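Local coordinates for protein similar to sp|P32453 Saccharomyces cerevisiae YNL315c ATP11 (Candida glabrata CBS 138, PDB 2P4F) that probably binds unfolded protein as a mitochondrial chaperone of the ATP11 family, whose yeast member Atp11 assists assembly of the F1 ATP synthase, at residues Y99-D104 / P191-C196; L156-L161 / E276-G281; L181-W186 / T199-Y204; I217-D222 / V230-Q235. All coordinates share one frame; numbering follows the deposited sequence.

Contact 1: Y99-D104 / P191-C196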
# COMPACT_ATOMS: atom_id res chain seq x y z
N TYR A 99 7.44 11.13 -11.22
CA TYR A 99 7.59 10.14 -10.17
C TYR A 99 8.77 9.25 -10.54
O TYR A 99 9.09 9.12 -11.74
CB TYR A 99 6.33 9.28 -10.00
CG TYR A 99 5.91 8.65 -11.31
CD1 TYR A 99 6.33 7.37 -11.67
CD2 TYR A 99 5.10 9.35 -12.20
CE1 TYR A 99 5.98 6.77 -12.86
CE2 TYR A 99 4.75 8.75 -13.38
CZ TYR A 99 5.17 7.48 -13.72
OH TYR A 99 4.81 6.89 -14.91
N LYS A 100 9.37 8.68 -9.52
CA LYS A 100 10.50 7.80 -9.75
C LYS A 100 10.00 6.41 -10.10
O LYS A 100 9.04 5.92 -9.50
CB LYS A 100 11.45 7.74 -8.55
CG LYS A 100 12.08 9.12 -8.42
CD LYS A 100 13.34 9.08 -7.60
CE LYS A 100 13.73 10.51 -7.27
NZ LYS A 100 14.26 10.56 -5.89
N THR A 101 10.61 5.81 -11.09
CA THR A 101 10.32 4.43 -11.42
C THR A 101 11.44 3.50 -10.98
O THR A 101 12.45 4.00 -10.45
CB THR A 101 10.08 4.24 -12.94
OG1 THR A 101 11.31 4.42 -13.63
CG2 THR A 101 9.06 5.25 -13.44
N LEU A 102 11.24 2.20 -11.20
CA LEU A 102 12.26 1.27 -10.70
C LEU A 102 13.63 1.61 -11.25
O LEU A 102 14.62 1.52 -10.48
CB LEU A 102 11.84 -0.17 -11.03
CG LEU A 102 12.83 -1.22 -10.49
CD1 LEU A 102 13.05 -1.10 -8.96
CD2 LEU A 102 12.30 -2.60 -10.81
N ASP A 103 13.67 1.99 -12.54
CA ASP A 103 14.99 2.27 -13.16
C ASP A 103 15.75 3.40 -12.48
O ASP A 103 16.99 3.50 -12.55
CB ASP A 103 14.75 2.62 -14.63
CG ASP A 103 16.02 2.62 -15.46
OD1 ASP A 103 16.72 1.59 -15.59
OD2 ASP A 103 16.29 3.71 -16.01
N ASP A 104 15.04 4.32 -11.82
CA ASP A 104 15.70 5.39 -11.06
C ASP A 104 16.38 4.89 -9.80
O ASP A 104 17.22 5.58 -9.21
CB ASP A 104 14.65 6.44 -10.68
CG ASP A 104 14.08 7.15 -11.90
OD1 ASP A 104 14.90 7.56 -12.78
OD2 ASP A 104 12.84 7.30 -12.02
N PRO A 191 2.14 2.65 -16.04
CA PRO A 191 1.81 1.24 -16.22
C PRO A 191 2.63 0.34 -15.31
O PRO A 191 2.17 -0.79 -15.01
CB PRO A 191 2.15 0.94 -17.68
CG PRO A 191 2.95 2.09 -18.17
CD PRO A 191 2.66 3.27 -17.28
N ASN A 192 3.82 0.80 -14.89
CA ASN A 192 4.61 -0.09 -14.04
C ASN A 192 4.78 0.41 -12.61
O ASN A 192 5.60 -0.10 -11.82
CB ASN A 192 6.03 -0.24 -14.63
CG ASN A 192 5.94 -1.07 -15.90
OD1 ASN A 192 5.49 -2.22 -15.83
ND2 ASN A 192 6.33 -0.50 -17.03
N THR A 193 3.99 1.45 -12.24
CA THR A 193 4.25 2.11 -10.95
C THR A 193 2.95 2.50 -10.29
O THR A 193 2.20 3.33 -10.83
CB THR A 193 5.10 3.38 -11.16
OG1 THR A 193 6.17 3.12 -12.09
CG2 THR A 193 5.77 3.86 -9.86
N VAL A 194 2.70 1.93 -9.11
CA VAL A 194 1.42 2.13 -8.39
C VAL A 194 1.74 2.67 -7.03
O VAL A 194 2.69 2.16 -6.39
CB VAL A 194 0.68 0.78 -8.29
CG1 VAL A 194 -0.60 0.95 -7.45
CG2 VAL A 194 0.36 0.24 -9.68
N HIS A 195 1.05 3.71 -6.58
CA HIS A 195 1.34 4.30 -5.28
C HIS A 195 0.18 4.07 -4.31
O HIS A 195 -0.98 4.07 -4.75
CB HIS A 195 1.54 5.81 -5.42
CG HIS A 195 2.73 6.18 -6.26
ND1 HIS A 195 2.93 7.49 -6.64
CD2 HIS A 195 3.79 5.46 -6.72
CE1 HIS A 195 4.08 7.52 -7.33
NE2 HIS A 195 4.64 6.31 -7.41
N CYS A 196 0.50 3.94 -3.04
CA CYS A 196 -0.53 3.91 -2.00
C CYS A 196 -0.18 5.03 -1.03
O CYS A 196 0.97 5.01 -0.50
CB CYS A 196 -0.55 2.52 -1.33
SG CYS A 196 -1.87 2.47 -0.06
O HOH W 1 8.37 1.53 -11.53
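Tyr99, Lys100 and Thr101 meet Thr193 and His195 in a small surface contact, where an N-terminal loop lies on the start of strand 193-200. No direct hydrogen bond joins the two segments. Packing and a bridging water join them directly, and Gln218 adds a link from outside. Thr193 is the centre. Its OG1 approaches the Tyr99 ring obliquely and lies 3.7 Å from CE1. Tyr99 CG lies between its own backbone N and carbonyl carbon (chi1 54°), which sets the ring beside Thr193. OG1 of Thr193 also has Thr101 CG2 on it at 3.8 Å, and the two threonine side chains cross at about a right angle. Thr193 CG2 sits anti to its backbone N and touches Tyr99 CD1 and Lys100 O. Separately, Tyr99 CB meets CE1 of His195 at 3.9 Å, close to the plane of the imidazole and at its edge.

The strand belongs to the antiparallel sheet of this half-barrel fold, and the loop crosses one face of it before the short helix 102-105. Gln218 on the neighbouring strand joins both sides, since its NE2 is hydrogen-bonded to Lys100 O and to His195 NE2. Tyr99 also packs on Ala189 of strand 179-190.

Water 1 bridges the segments. It accepts from Leu102 N at 3.0 Å, donates to Asn192 O, and pairs with Thr193 OG1 at 2.8 Å. Within the loop, Asp104 OD2 accepts from Thr101 N at 2.8 Å on the anti side of the carboxylate, and Asp104 N bonds back to Thr101 O, closing a turn.

Contact 2: L156-L161 / E276-G281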
# COMPACT_ATOMS: atom_id res chain seq x y z
N LEU A 156 -10.11 4.41 -3.01
CA LEU A 156 -10.10 5.23 -1.81
C LEU A 156 -10.62 4.40 -0.65
O LEU A 156 -11.58 3.63 -0.82
CB LEU A 156 -10.98 6.47 -2.03
CG LEU A 156 -10.95 7.49 -0.87
CD1 LEU A 156 -9.56 8.10 -0.73
CD2 LEU A 156 -12.01 8.58 -1.10
N PHE A 157 -10.04 4.53 0.52
CA PHE A 157 -10.62 3.85 1.68
C PHE A 157 -10.28 4.64 2.93
O PHE A 157 -9.57 5.64 2.85
CB PHE A 157 -10.14 2.41 1.77
CG PHE A 157 -11.02 1.47 2.61
CD1 PHE A 157 -12.42 1.50 2.49
CD2 PHE A 157 -10.45 0.58 3.49
CE1 PHE A 157 -13.24 0.63 3.22
CE2 PHE A 157 -11.26 -0.30 4.22
CZ PHE A 157 -12.64 -0.26 4.07
N VAL A 158 -10.84 4.22 4.07
CA VAL A 158 -10.47 4.80 5.37
C VAL A 158 -10.07 3.66 6.27
O VAL A 158 -10.73 2.59 6.22
CB VAL A 158 -11.67 5.56 5.97
CG1 VAL A 158 -11.37 6.01 7.37
CG2 VAL A 158 -11.98 6.75 5.04
N LEU A 159 -9.01 3.83 7.08
CA LEU A 159 -8.65 2.82 8.04
C LEU A 159 -8.38 3.47 9.37
O LEU A 159 -7.85 4.58 9.41
CB LEU A 159 -7.35 2.08 7.66
CG LEU A 159 -7.42 1.08 6.53
CD1 LEU A 159 -5.99 0.60 6.22
CD2 LEU A 159 -8.33 -0.11 6.82
N PRO A 160 -8.68 2.78 10.46
CA PRO A 160 -8.32 3.35 11.74
C PRO A 160 -6.87 3.02 12.09
O PRO A 160 -6.33 1.94 11.83
CB PRO A 160 -9.25 2.57 12.70
CG PRO A 160 -9.39 1.23 12.04
CD PRO A 160 -9.35 1.46 10.56
N LEU A 161 -6.24 4.00 12.71
CA LEU A 161 -5.00 3.74 13.42
C LEU A 161 -5.29 3.75 14.93
O LEU A 161 -5.65 4.76 15.55
CB LEU A 161 -4.00 4.79 12.95
CG LEU A 161 -2.61 4.76 13.56
CD1 LEU A 161 -2.04 3.35 13.38
CD2 LEU A 161 -1.74 5.83 12.90
N GLU A 276 -15.96 -2.19 -1.07
CA GLU A 276 -16.77 -1.85 -2.25
C GLU A 276 -17.89 -0.88 -1.88
O GLU A 276 -18.16 0.09 -2.58
CB GLU A 276 -17.34 -3.14 -2.89
CG GLU A 276 -16.19 -3.99 -3.49
CD GLU A 276 -16.67 -5.30 -4.04
OE1 GLU A 276 -17.77 -5.79 -3.65
OE2 GLU A 276 -15.95 -5.87 -4.90
N ASP A 277 -18.53 -1.12 -0.74
CA ASP A 277 -19.61 -0.21 -0.34
C ASP A 277 -19.13 1.20 -0.12
O ASP A 277 -19.81 2.18 -0.48
CB ASP A 277 -20.24 -0.73 0.96
CG ASP A 277 -21.15 -1.92 0.72
OD1 ASP A 277 -21.54 -2.21 -0.43
OD2 ASP A 277 -21.47 -2.59 1.74
N PHE A 278 -17.93 1.35 0.47
CA PHE A 278 -17.37 2.70 0.63
C PHE A 278 -17.20 3.35 -0.75
O PHE A 278 -17.62 4.49 -0.97
CB PHE A 278 -16.02 2.60 1.36
CG PHE A 278 -15.39 3.97 1.56
CD1 PHE A 278 -15.74 4.76 2.66
CD2 PHE A 278 -14.44 4.44 0.65
CE1 PHE A 278 -15.16 6.00 2.80
CE2 PHE A 278 -13.86 5.69 0.78
CZ PHE A 278 -14.21 6.44 1.88
N ASN A 279 -16.56 2.63 -1.68
CA ASN A 279 -16.22 3.25 -2.96
C ASN A 279 -17.42 3.51 -3.85
O ASN A 279 -17.36 4.37 -4.73
CB ASN A 279 -15.18 2.36 -3.70
CG ASN A 279 -13.81 2.70 -3.13
OD1 ASN A 279 -13.09 3.62 -3.63
ND2 ASN A 279 -13.41 1.97 -2.09
N LYS A 280 -18.51 2.80 -3.63
CA LYS A 280 -19.70 3.06 -4.45
C LYS A 280 -20.66 3.97 -3.68
O LYS A 280 -21.72 4.32 -4.23
CB LYS A 280 -20.28 1.73 -4.93
CG LYS A 280 -19.56 1.00 -6.07
CD LYS A 280 -19.35 -0.47 -5.75
CE LYS A 280 -18.24 -1.18 -6.45
NZ LYS A 280 -16.83 -0.98 -5.99
N GLY A 281 -20.28 4.42 -2.47
CA GLY A 281 -21.16 5.37 -1.78
C GLY A 281 -22.44 4.73 -1.24
O GLY A 281 -23.45 5.40 -1.05
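Phe278 packs on Leu156, Phe157 and Val158, at the point where the end of helix 266-280 meets edge strand 156-162. Its CB lies at the edge of the Phe157 ring, 3.9 Å from CE1. CG lies anti to the backbone N (chi1 -180°) and comes to 4.0 Å from Phe157 CD1. Further out, Phe278 CD2 is 3.3 Å from Leu156 O. Phe278 CE2 meets Leu156 CG, which sits at the ring edge. CE1 and the tip atom CZ both reach Val158 CG2, with CZ at 3.9 Å. Phe157 turns its edge to the face of Phe278 in an offset edge-to-face pair, with planes at 86°. Phe285 makes another edge-to-face pair with Phe278.

Next to the ring, the Asn279 amide grips the backbone of Leu156 twice. OD1 accepts from Leu156 N at 3.1 Å, in the carbonyl plane and on a lone pair. ND2 gives a less straight bond to Leu156 O at 2.8 Å, with the oxygen tilted 24° from the amide plane. ND2 also bonds to Leu275 O, one turn back in the helix.

Gly281 is the first residue to leave helical geometry. With positive phi and bonds into the last turn it makes a Schellman motif. This is helix-on-sheet packing at an edge strand, with a side-chain amide binding both backbone polar groups of one strand residue.

Contact 3: L181-W186 / T199-Y204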
# COMPACT_ATOMS: atom_id res chain seq x y z
N LEU A 181 -8.70 8.13 12.28
CA LEU A 181 -8.92 7.67 10.91
C LEU A 181 -7.89 8.21 9.94
O LEU A 181 -7.47 9.36 10.07
CB LEU A 181 -10.32 8.13 10.44
CG LEU A 181 -11.48 7.61 11.28
CD1 LEU A 181 -12.79 8.19 10.72
CD2 LEU A 181 -11.48 6.08 11.31
N GLN A 182 -7.57 7.34 8.99
CA GLN A 182 -6.62 7.62 7.92
C GLN A 182 -7.30 7.44 6.59
O GLN A 182 -8.00 6.44 6.46
CB GLN A 182 -5.45 6.63 8.00
CG GLN A 182 -4.85 6.49 9.40
CD GLN A 182 -4.29 7.76 9.99
OE1 GLN A 182 -3.54 8.47 9.31
NE2 GLN A 182 -4.60 8.08 11.26
N TYR A 183 -7.06 8.33 5.63
CA TYR A 183 -7.39 7.98 4.25
C TYR A 183 -6.31 7.12 3.66
O TYR A 183 -5.11 7.34 3.93
CB TYR A 183 -7.45 9.27 3.44
CG TYR A 183 -8.78 9.99 3.43
CD1 TYR A 183 -9.92 9.31 3.04
CD2 TYR A 183 -8.90 11.32 3.77
CE1 TYR A 183 -11.17 9.94 3.01
CE2 TYR A 183 -10.12 11.98 3.74
CZ TYR A 183 -11.26 11.27 3.36
OH TYR A 183 -12.48 11.87 3.29
N VAL A 184 -6.74 6.17 2.84
CA VAL A 184 -5.88 5.36 2.00
C VAL A 184 -6.21 5.70 0.56
O VAL A 184 -7.42 5.59 0.22
CB VAL A 184 -6.13 3.85 2.24
CG1 VAL A 184 -5.32 2.99 1.26
CG2 VAL A 184 -5.84 3.50 3.70
N GLN A 185 -5.27 6.10 -0.27
CA GLN A 185 -5.59 6.40 -1.66
C GLN A 185 -4.58 5.66 -2.55
O GLN A 185 -3.37 5.83 -2.36
CB GLN A 185 -5.54 7.92 -1.98
CG GLN A 185 -6.16 8.20 -3.37
CD GLN A 185 -6.26 9.68 -3.68
OE1 GLN A 185 -5.77 10.55 -2.90
NE2 GLN A 185 -6.88 9.99 -4.82
N TRP A 186 -5.11 4.91 -3.51
CA TRP A 186 -4.27 4.30 -4.54
C TRP A 186 -4.18 5.23 -5.74
O TRP A 186 -5.22 5.75 -6.19
CB TRP A 186 -4.86 2.97 -4.97
CG TRP A 186 -4.78 1.90 -3.93
CD1 TRP A 186 -5.71 1.58 -2.96
CD2 TRP A 186 -3.69 0.99 -3.75
NE1 TRP A 186 -5.27 0.52 -2.18
CE2 TRP A 186 -4.02 0.14 -2.67
CE3 TRP A 186 -2.46 0.82 -4.43
CZ2 TRP A 186 -3.18 -0.87 -2.23
CZ3 TRP A 186 -1.63 -0.19 -3.97
CH2 TRP A 186 -1.98 -1.03 -2.90
N THR A 199 -2.91 9.23 4.70
CA THR A 199 -3.00 10.59 5.18
C THR A 199 -3.94 10.67 6.39
O THR A 199 -5.00 10.02 6.38
CB THR A 199 -3.59 11.52 4.09
OG1 THR A 199 -2.81 11.34 2.91
CG2 THR A 199 -3.53 12.97 4.53
N SER A 200 -3.55 11.43 7.39
CA SER A 200 -4.50 11.50 8.51
C SER A 200 -5.73 12.31 8.18
O SER A 200 -5.61 13.45 7.68
CB SER A 200 -3.78 12.10 9.72
OG SER A 200 -4.67 12.21 10.82
N LEU A 201 -6.91 11.78 8.43
CA LEU A 201 -8.12 12.41 7.89
C LEU A 201 -8.42 13.72 8.60
O LEU A 201 -8.88 14.69 7.99
CB LEU A 201 -9.27 11.39 8.04
CG LEU A 201 -10.60 11.78 7.38
CD1 LEU A 201 -11.33 10.52 6.91
CD2 LEU A 201 -11.47 12.50 8.36
N ALA A 202 -8.23 13.80 9.92
CA ALA A 202 -8.74 14.98 10.62
C ALA A 202 -7.99 16.25 10.22
O ALA A 202 -8.65 17.31 10.26
CB ALA A 202 -8.67 14.77 12.13
N GLU A 203 -6.71 16.14 9.88
CA GLU A 203 -5.90 17.34 9.75
C GLU A 203 -5.53 17.69 8.32
O GLU A 203 -4.84 18.70 8.12
CB GLU A 203 -4.58 17.20 10.56
CG GLU A 203 -4.83 17.09 12.07
CD GLU A 203 -4.94 15.64 12.51
OE1 GLU A 203 -4.85 14.76 11.63
OE2 GLU A 203 -5.13 15.31 13.72
N TYR A 204 -5.94 16.89 7.34
CA TYR A 204 -5.28 17.06 6.04
C TYR A 204 -5.66 18.35 5.32
O TYR A 204 -4.98 18.71 4.36
CB TYR A 204 -5.56 15.85 5.15
CG TYR A 204 -6.88 15.79 4.43
CD1 TYR A 204 -6.94 15.95 3.06
CD2 TYR A 204 -8.07 15.52 5.11
CE1 TYR A 204 -8.12 15.90 2.32
CE2 TYR A 204 -9.26 15.47 4.38
CZ TYR A 204 -9.28 15.65 3.02
OH TYR A 204 -10.46 15.59 2.29
O HOH W 2 -7.68 11.56 11.77
O HOH W 3 -3.57 10.42 12.81
O HOH W 4 -4.14 9.46 1.46
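Tyr183 and Thr199 form an antiparallel hydrogen-bonded pair near the open end of the hairpin 179-190/193-200. Tyr183 N gives a bond of 2.8 Å to Thr199 O, and Thr199 N returns one to Tyr183 O. The next pair, Gln182 with Ser200, is non-hydrogen-bonded. Beyond it, Leu201 N donates to Leu181 O at 3.0 Å. Leu181 O has a second donor in water 2, which also donates to Ser200 OG and accepts from Ala202 N.

The Ser200 hydroxyl donates a hydrogen bond to Glu203 OE1 at 2.7 Å, so the serine ties the strand end to the turn that follows. OG also accepts from water 3, which accepts a hydrogen bond from Gln182 NE2 at 3.0 Å. The bend of the Gln182 chain at chi2 (-60°) turns CD back toward Ser200, and OE1 lies close to Ser200 CA. That oxygen accepts from His214 NE2. Gln182 NE2 also bonds to Glu180 O. Thr199 OG1 pairs with water 4 at 2.7 Å.

On the Tyr183 side, apolar contacts take over. Leu201 CD1 lies over one face of the Tyr183 ring, a CH-pi contact 3.8 Å from the centroid. Tyr183 turns its edge to the face of Tyr204 in an offset edge-to-face pair, with CE2 of each ring 3.7 Å apart.

Leu181 O is thus met by a backbone bond and a water, Ser200 OG by waters and Glu203, and the Gln182 amide by His214, Glu180 and a water. The Tyr183, Leu201 and Tyr204 contacts are apolar and aromatic.

Contact 4: I217-D222 / V230-Q235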
# COMPACT_ATOMS: atom_id res chain seq x y z
N ILE A 217 3.81 4.74 -0.38
CA ILE A 217 4.34 3.44 -0.77
C ILE A 217 4.32 3.37 -2.29
O ILE A 217 3.32 3.71 -2.91
CB ILE A 217 3.51 2.30 -0.15
CG1 ILE A 217 3.39 2.47 1.40
CG2 ILE A 217 4.09 0.98 -0.56
CD1 ILE A 217 2.36 1.65 2.05
N GLN A 218 5.45 2.88 -2.87
CA GLN A 218 5.50 2.62 -4.29
C GLN A 218 5.58 1.10 -4.50
O GLN A 218 6.35 0.44 -3.77
CB GLN A 218 6.74 3.22 -4.98
CG GLN A 218 6.84 4.76 -4.89
CD GLN A 218 7.92 5.19 -5.89
OE1 GLN A 218 9.12 4.93 -5.57
NE2 GLN A 218 7.54 5.77 -7.04
N PHE A 219 4.79 0.64 -5.49
CA PHE A 219 4.91 -0.73 -5.98
C PHE A 219 5.39 -0.67 -7.40
O PHE A 219 4.73 -0.03 -8.22
CB PHE A 219 3.56 -1.44 -5.89
CG PHE A 219 3.07 -1.64 -4.48
CD1 PHE A 219 3.37 -2.77 -3.74
CD2 PHE A 219 2.25 -0.66 -3.90
CE1 PHE A 219 2.92 -3.00 -2.43
CE2 PHE A 219 1.80 -0.85 -2.60
CZ PHE A 219 2.10 -2.02 -1.89
N HIS A 220 6.52 -1.32 -7.66
CA HIS A 220 7.10 -1.29 -9.01
C HIS A 220 6.82 -2.59 -9.70
O HIS A 220 7.17 -3.64 -9.15
CB HIS A 220 8.63 -1.12 -8.90
CG HIS A 220 8.91 0.19 -8.21
ND1 HIS A 220 8.81 1.40 -8.85
CD2 HIS A 220 9.29 0.41 -6.92
CE1 HIS A 220 9.11 2.35 -7.98
NE2 HIS A 220 9.40 1.78 -6.78
N LEU A 221 6.21 -2.57 -10.86
CA LEU A 221 5.76 -3.78 -11.57
C LEU A 221 6.64 -4.15 -12.74
O LEU A 221 6.32 -5.04 -13.52
CB LEU A 221 4.32 -3.53 -12.10
CG LEU A 221 3.32 -3.00 -11.07
CD1 LEU A 221 1.96 -2.97 -11.77
CD2 LEU A 221 3.31 -3.79 -9.79
N ASP A 222 7.77 -3.47 -12.93
CA ASP A 222 8.65 -3.61 -14.07
C ASP A 222 9.14 -5.05 -14.23
O ASP A 222 9.45 -5.43 -15.39
CB ASP A 222 9.86 -2.67 -13.91
CG ASP A 222 9.43 -1.24 -13.61
OD1 ASP A 222 9.79 -0.36 -14.47
OD2 ASP A 222 8.83 -0.92 -12.55
N VAL A 230 7.09 -8.07 -7.57
CA VAL A 230 6.78 -6.64 -7.39
C VAL A 230 7.70 -6.10 -6.32
O VAL A 230 7.80 -6.75 -5.24
CB VAL A 230 5.29 -6.44 -6.99
CG1 VAL A 230 4.99 -5.01 -6.62
CG2 VAL A 230 4.45 -6.94 -8.16
N LEU A 231 8.38 -5.00 -6.55
CA LEU A 231 9.31 -4.43 -5.55
C LEU A 231 8.59 -3.27 -4.88
O LEU A 231 8.04 -2.39 -5.59
CB LEU A 231 10.58 -3.96 -6.26
CG LEU A 231 11.43 -5.13 -6.83
CD1 LEU A 231 12.74 -4.48 -7.28
CD2 LEU A 231 11.65 -6.23 -5.87
N MET A 232 8.57 -3.25 -3.54
CA MET A 232 7.88 -2.17 -2.81
C MET A 232 8.82 -1.34 -2.00
O MET A 232 9.72 -1.95 -1.39
CB MET A 232 6.85 -2.83 -1.86
CG MET A 232 6.00 -1.78 -1.15
SD MET A 232 5.08 -2.52 0.25
CE MET A 232 6.37 -2.43 1.49
N ASN A 233 8.70 -0.03 -2.06
CA ASN A 233 9.47 0.83 -1.17
C ASN A 233 8.48 1.85 -0.59
O ASN A 233 7.70 2.43 -1.33
CB ASN A 233 10.64 1.55 -1.84
CG ASN A 233 10.23 2.36 -3.05
OD1 ASN A 233 9.91 1.77 -4.07
ND2 ASN A 233 10.23 3.69 -3.07
N GLY A 234 8.51 2.06 0.71
CA GLY A 234 7.66 3.11 1.27
C GLY A 234 8.47 3.90 2.26
O GLY A 234 9.54 3.47 2.75
N GLN A 235 7.98 5.09 2.54
CA GLN A 235 8.67 5.97 3.48
C GLN A 235 7.63 6.54 4.45
O GLN A 235 6.51 6.91 3.97
CB GLN A 235 9.40 7.15 2.82
CG GLN A 235 10.78 6.82 2.28
CD GLN A 235 11.38 7.89 1.38
OE1 GLN A 235 12.44 7.73 0.79
NE2 GLN A 235 10.69 9.02 1.28
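Two neighbouring antiparallel strands of the half-barrel sheet meet here, with Ile217 to His220 paired to Leu231 to Gly234 in its buried interior. Gln218 with Asn233 and His220 with Leu231 are hydrogen-bonded pairs. Gln218 N to Asn233 O is almost straight, at 2.8 Å and 178°.

On the face of Gln218, His220 and Asn233, side chains add a polar chain. Asn233 CG lies between its backbone N and carbonyl carbon (chi1 55°), which sets the amide beside Gln218 and His220. OD1 of Asn233 accepts from His220 NE2 at 2.8 Å. The imidazole and amide are nearly coplanar, 4° apart. ND2 of Asn233 donates to Gln218 OE1 at 3.0 Å, on a lone pair in the carbonyl plane, and here the two amide planes are nearly perpendicular.

The other face is apolar. Met232 CG sits over the face of the Phe219 ring, and Met232 SD lies obliquely, 3.5 Å from CE1, in a Met-aromatic contact. Ile217 CG2 presses on Met232 CG at 3.4 Å, tighter than usual. Val230 CG1 lies at the edge of the Phe219 ring. Val230 CG2 meets Leu221 CD2 at 3.7 Å, just past the paired residues. Phe144 of helix 140-153 covers this side.

The His220 bond requires a proton on NE2 and, together with the bond to Gln218, fixes the flip of the Asn233 amide. Asn233 OD1 and ND2 and His220 NE2 thus have partners here, while Tyr105 OH and Lys100 O also hold Gln218 OE1 and NE2.

Overall arrangement
All four contacts use one six-stranded antiparallel sheet, ordered 133-139, 229-236, 215-220, 193-200, 179-190, 156-162. Contacts 1 and 4 are close, with centres 7 Å apart, and are joined by backbone bonds between strands 193-200 and 215-220. Contacts 2 and 3 lie together, 11 Å apart between centres, and share the pairing of strands 156-162 and 179-190. The two groups are about 20 to 24 Å apart between centres. Trp186 bridges them by packing on Val194 and Phe219. Along the chain, contact 2 spans both contacts 3 and 4, while contact 1 crosses contacts 2 and 3. The N-terminal loop and a C-terminal helix are thus both tied to the sheet of this chaperone domain.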